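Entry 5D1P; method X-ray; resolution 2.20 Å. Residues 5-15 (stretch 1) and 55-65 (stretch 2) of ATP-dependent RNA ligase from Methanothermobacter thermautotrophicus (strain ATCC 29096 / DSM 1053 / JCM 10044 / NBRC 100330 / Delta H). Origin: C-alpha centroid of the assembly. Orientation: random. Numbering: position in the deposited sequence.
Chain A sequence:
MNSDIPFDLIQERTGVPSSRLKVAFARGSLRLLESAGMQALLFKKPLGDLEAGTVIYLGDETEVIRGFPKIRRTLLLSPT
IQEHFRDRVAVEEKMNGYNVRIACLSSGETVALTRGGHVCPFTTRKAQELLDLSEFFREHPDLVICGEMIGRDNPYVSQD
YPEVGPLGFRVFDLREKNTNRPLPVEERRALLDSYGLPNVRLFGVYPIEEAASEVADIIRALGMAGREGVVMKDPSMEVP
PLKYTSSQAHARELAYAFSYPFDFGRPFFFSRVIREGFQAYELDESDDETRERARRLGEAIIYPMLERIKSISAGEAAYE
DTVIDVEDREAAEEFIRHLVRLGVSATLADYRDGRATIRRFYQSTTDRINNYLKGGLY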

# COMPACT_ATOMS: atom_id res chain seq x y z
N ILE A 5 -2.47 2.26 42.35
CA ILE A 5 -1.22 1.98 41.68
C ILE A 5 -0.01 2.64 42.34
O ILE A 5 -0.04 3.84 42.61
CB ILE A 5 -1.31 2.42 40.23
CG1 ILE A 5 -2.38 1.59 39.52
CG2 ILE A 5 0.04 2.33 39.52
CD1 ILE A 5 -2.37 1.76 38.03
N PRO A 6 1.06 1.86 42.60
CA PRO A 6 2.28 2.40 43.20
C PRO A 6 3.20 3.01 42.15
O PRO A 6 4.20 2.40 41.78
CB PRO A 6 2.93 1.16 43.84
CG PRO A 6 2.12 -0.03 43.37
CD PRO A 6 1.22 0.44 42.28
N PHE A 7 2.85 4.20 41.68
CA PHE A 7 3.60 4.85 40.62
C PHE A 7 5.06 5.06 40.98
O PHE A 7 5.95 4.80 40.15
CB PHE A 7 2.95 6.18 40.26
CG PHE A 7 1.59 6.05 39.66
CD1 PHE A 7 1.45 5.73 38.31
CD2 PHE A 7 0.45 6.24 40.43
CE1 PHE A 7 0.19 5.61 37.74
CE2 PHE A 7 -0.81 6.12 39.86
CZ PHE A 7 -0.94 5.80 38.51
N ASP A 8 5.33 5.53 42.20
CA ASP A 8 6.71 5.82 42.61
C ASP A 8 7.57 4.56 42.63
O ASP A 8 8.72 4.59 42.22
CB ASP A 8 6.75 6.49 43.98
CG ASP A 8 6.31 7.94 43.94
OD1 ASP A 8 6.24 8.50 42.83
OD2 ASP A 8 6.04 8.52 45.01
N LEU A 9 7.01 3.46 43.11
CA LEU A 9 7.73 2.19 43.11
C LEU A 9 8.08 1.83 41.67
O LEU A 9 9.25 1.58 41.35
CB LEU A 9 6.90 1.10 43.78
CG LEU A 9 7.41 -0.35 43.79
CD1 LEU A 9 8.80 -0.48 44.40
CD2 LEU A 9 6.42 -1.23 44.53
N ILE A 10 7.08 1.84 40.80
CA ILE A 10 7.29 1.56 39.39
C ILE A 10 8.37 2.48 38.83
O ILE A 10 9.26 2.03 38.08
CB ILE A 10 5.98 1.72 38.62
CG1 ILE A 10 5.04 0.58 38.99
CG2 ILE A 10 6.23 1.73 37.12
CD1 ILE A 10 3.60 0.94 38.88
N GLN A 11 8.32 3.75 39.22
CA GLN A 11 9.33 4.73 38.83
C GLN A 11 10.76 4.28 39.16
O GLN A 11 11.68 4.46 38.37
CB GLN A 11 9.03 6.07 39.50
CG GLN A 11 10.13 7.11 39.37
CD GLN A 11 9.79 8.37 40.14
OE1 GLN A 11 9.40 9.38 39.54
NE2 GLN A 11 9.94 8.33 41.47
N GLU A 12 10.96 3.67 40.33
CA GLU A 12 12.30 3.25 40.70
C GLU A 12 12.75 1.99 39.94
O GLU A 12 13.94 1.81 39.68
CB GLU A 12 12.38 3.00 42.21
CG GLU A 12 13.82 3.03 42.74
CD GLU A 12 13.95 2.44 44.13
OE1 GLU A 12 13.44 1.31 44.34
OE2 GLU A 12 14.55 3.09 45.01
N ARG A 13 11.80 1.12 39.60
CA ARG A 13 12.12 -0.14 38.94
C ARG A 13 12.22 0.01 37.43
O ARG A 13 12.82 -0.84 36.76
CB ARG A 13 11.07 -1.19 39.27
CG ARG A 13 10.92 -1.44 40.75
CD ARG A 13 12.27 -1.71 41.37
NE ARG A 13 12.14 -2.00 42.80
CZ ARG A 13 11.97 -3.23 43.28
NH1 ARG A 13 11.92 -4.26 42.44
NH2 ARG A 13 11.83 -3.42 44.58
N THR A 14 11.64 1.09 36.89
CA THR A 14 11.59 1.27 35.44
C THR A 14 12.40 2.45 34.94
O THR A 14 12.71 2.52 33.75
CB THR A 14 10.15 1.47 34.96
OG1 THR A 14 9.66 2.72 35.46
CG2 THR A 14 9.27 0.34 35.44
N GLY A 15 12.72 3.40 35.82
CA GLY A 15 13.41 4.61 35.39
C GLY A 15 12.47 5.60 34.70
O GLY A 15 12.89 6.66 34.26
N VAL A 55 5.54 -5.97 31.02
CA VAL A 55 4.58 -6.14 32.11
C VAL A 55 5.27 -6.22 33.46
O VAL A 55 6.25 -6.95 33.63
CB VAL A 55 3.72 -7.39 31.92
CG1 VAL A 55 2.73 -7.51 33.07
CG2 VAL A 55 2.97 -7.31 30.62
N ILE A 56 4.76 -5.44 34.41
CA ILE A 56 5.29 -5.41 35.76
C ILE A 56 4.39 -6.12 36.74
O ILE A 56 3.22 -5.77 36.87
CB ILE A 56 5.51 -3.98 36.27
CG1 ILE A 56 6.40 -3.21 35.30
CG2 ILE A 56 6.12 -4.00 37.65
CD1 ILE A 56 6.53 -1.78 35.66
N TYR A 57 4.93 -7.11 37.43
CA TYR A 57 4.15 -7.87 38.39
C TYR A 57 4.42 -7.36 39.79
O TYR A 57 5.57 -7.31 40.24
CB TYR A 57 4.45 -9.37 38.27
CG TYR A 57 3.68 -10.00 37.14
CD1 TYR A 57 2.43 -10.54 37.35
CD2 TYR A 57 4.19 -9.98 35.84
CE1 TYR A 57 1.72 -11.08 36.31
CE2 TYR A 57 3.48 -10.53 34.79
CZ TYR A 57 2.24 -11.07 35.04
OH TYR A 57 1.51 -11.61 34.00
N LEU A 58 3.35 -6.97 40.46
CA LEU A 58 3.44 -6.39 41.78
C LEU A 58 3.27 -7.50 42.81
O LEU A 58 2.19 -7.72 43.34
CB LEU A 58 2.39 -5.29 41.94
CG LEU A 58 2.47 -4.21 40.86
CD1 LEU A 58 1.19 -3.41 40.78
CD2 LEU A 58 3.65 -3.27 41.10
N GLY A 59 4.35 -8.22 43.07
CA GLY A 59 4.31 -9.33 44.00
C GLY A 59 5.11 -9.03 45.25
O GLY A 59 5.37 -7.86 45.55
N ASP A 60 5.48 -10.08 45.98
CA ASP A 60 6.32 -9.96 47.17
C ASP A 60 7.52 -9.11 46.84
O ASP A 60 7.93 -8.27 47.64
CB ASP A 60 6.77 -11.33 47.66
CG ASP A 60 5.64 -12.11 48.28
OD1 ASP A 60 4.64 -11.48 48.70
OD2 ASP A 60 5.74 -13.35 48.32
N GLU A 61 8.07 -9.31 45.65
CA GLU A 61 8.86 -8.25 45.06
C GLU A 61 8.31 -7.92 43.69
O GLU A 61 7.52 -8.66 43.10
CB GLU A 61 10.35 -8.61 44.98
CG GLU A 61 10.70 -9.63 43.92
CD GLU A 61 11.16 -10.93 44.52
OE1 GLU A 61 11.40 -11.89 43.75
OE2 GLU A 61 11.28 -11.00 45.77
N THR A 62 8.76 -6.77 43.20
CA THR A 62 8.25 -6.19 41.98
C THR A 62 9.10 -6.64 40.80
O THR A 62 10.32 -6.48 40.81
CB THR A 62 8.25 -4.65 42.08
OG1 THR A 62 7.51 -4.26 43.24
CG2 THR A 62 7.62 -4.03 40.87
N GLU A 63 8.45 -7.21 39.78
CA GLU A 63 9.21 -7.80 38.68
C GLU A 63 8.79 -7.22 37.33
O GLU A 63 7.63 -7.30 36.94
CB GLU A 63 9.06 -9.31 38.68
CG GLU A 63 9.46 -9.93 39.99
CD GLU A 63 9.29 -11.43 40.00
OE1 GLU A 63 10.33 -12.13 39.99
OE2 GLU A 63 8.13 -11.89 40.03
N VAL A 64 9.75 -6.64 36.63
CA VAL A 64 9.48 -6.10 35.32
C VAL A 64 9.85 -7.13 34.25
O VAL A 64 11.04 -7.40 33.99
CB VAL A 64 10.25 -4.79 35.08
CG1 VAL A 64 9.89 -4.20 33.72
CG2 VAL A 64 9.93 -3.79 36.20
N ILE A 65 8.83 -7.74 33.65
CA ILE A 65 9.02 -8.63 32.52
C ILE A 65 9.06 -7.78 31.25
O ILE A 65 8.02 -7.42 30.70
CB ILE A 65 7.91 -9.69 32.42
CG1 ILE A 65 7.70 -10.38 33.79
CG2 ILE A 65 8.20 -10.70 31.28
CD1 ILE A 65 8.95 -11.11 34.34

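A short helix, residues 7-14, lies across one face of a β-hairpin whose strands are 55-58 and 62-65. The strands are tied by reciprocal backbone hydrogen bonds between Val55 and Ile65 and between Tyr57 and Glu63. Because alternate side chains leave a strand on alternate faces, Ile56, Leu58, Thr62 and Val64 direct their CA-to-CB bonds toward the helix, while that of Glu63 points away. The helix axis passes 9.4 Å from that of strand 62-65, the two N-to-C directions differing by 55°. No hydrogen bond joins the two stretches, so they meet through side-chain packing.

Most of that packing is apolar. Pro6, at the N-cap position, sets its ring against Leu58, with CD of Pro6 4.1 Å from CD1 of Leu58. One helical turn on, Ile10 CG2 lies 3.8 Å from Ile56 CD1, and Thr14 CG2 comes still nearer, 3.5 Å from the same Ile56 CD1. The extended Ile56 side chain (m, t) thus reaches both residues. Beta-branched Val64 adds a compact surface: Val64 CG2 is 4.2 Å from Arg13 CB.

Threonine suits such a boundary because it carries a methyl and a hydroxyl. In Thr14, OG1 donates a 2.7 Å hydrogen bond to Ile10 O, satisfying the hydroxyl within the helix while CG2 packs against the hairpin. Thr62 meets Leu9 through its hydroxyl oxygen, OG1 lying 3.5 Å from Leu9 CD2, a van der Waals contact.

Arg13 covers Thr62 with its long side chain, placing one face of the guanidinium over Thr62 CB. Arg13 NH1 approaches Thr62 O to 3.2 Å, but the poor angle rules out a hydrogen bond. Within the helix, a long salt bridge links Arg13 NE to Glu12 OE1 at 3.9 Å. Gly15 then leaves the helix with positive phi, a conformation that favours glycine.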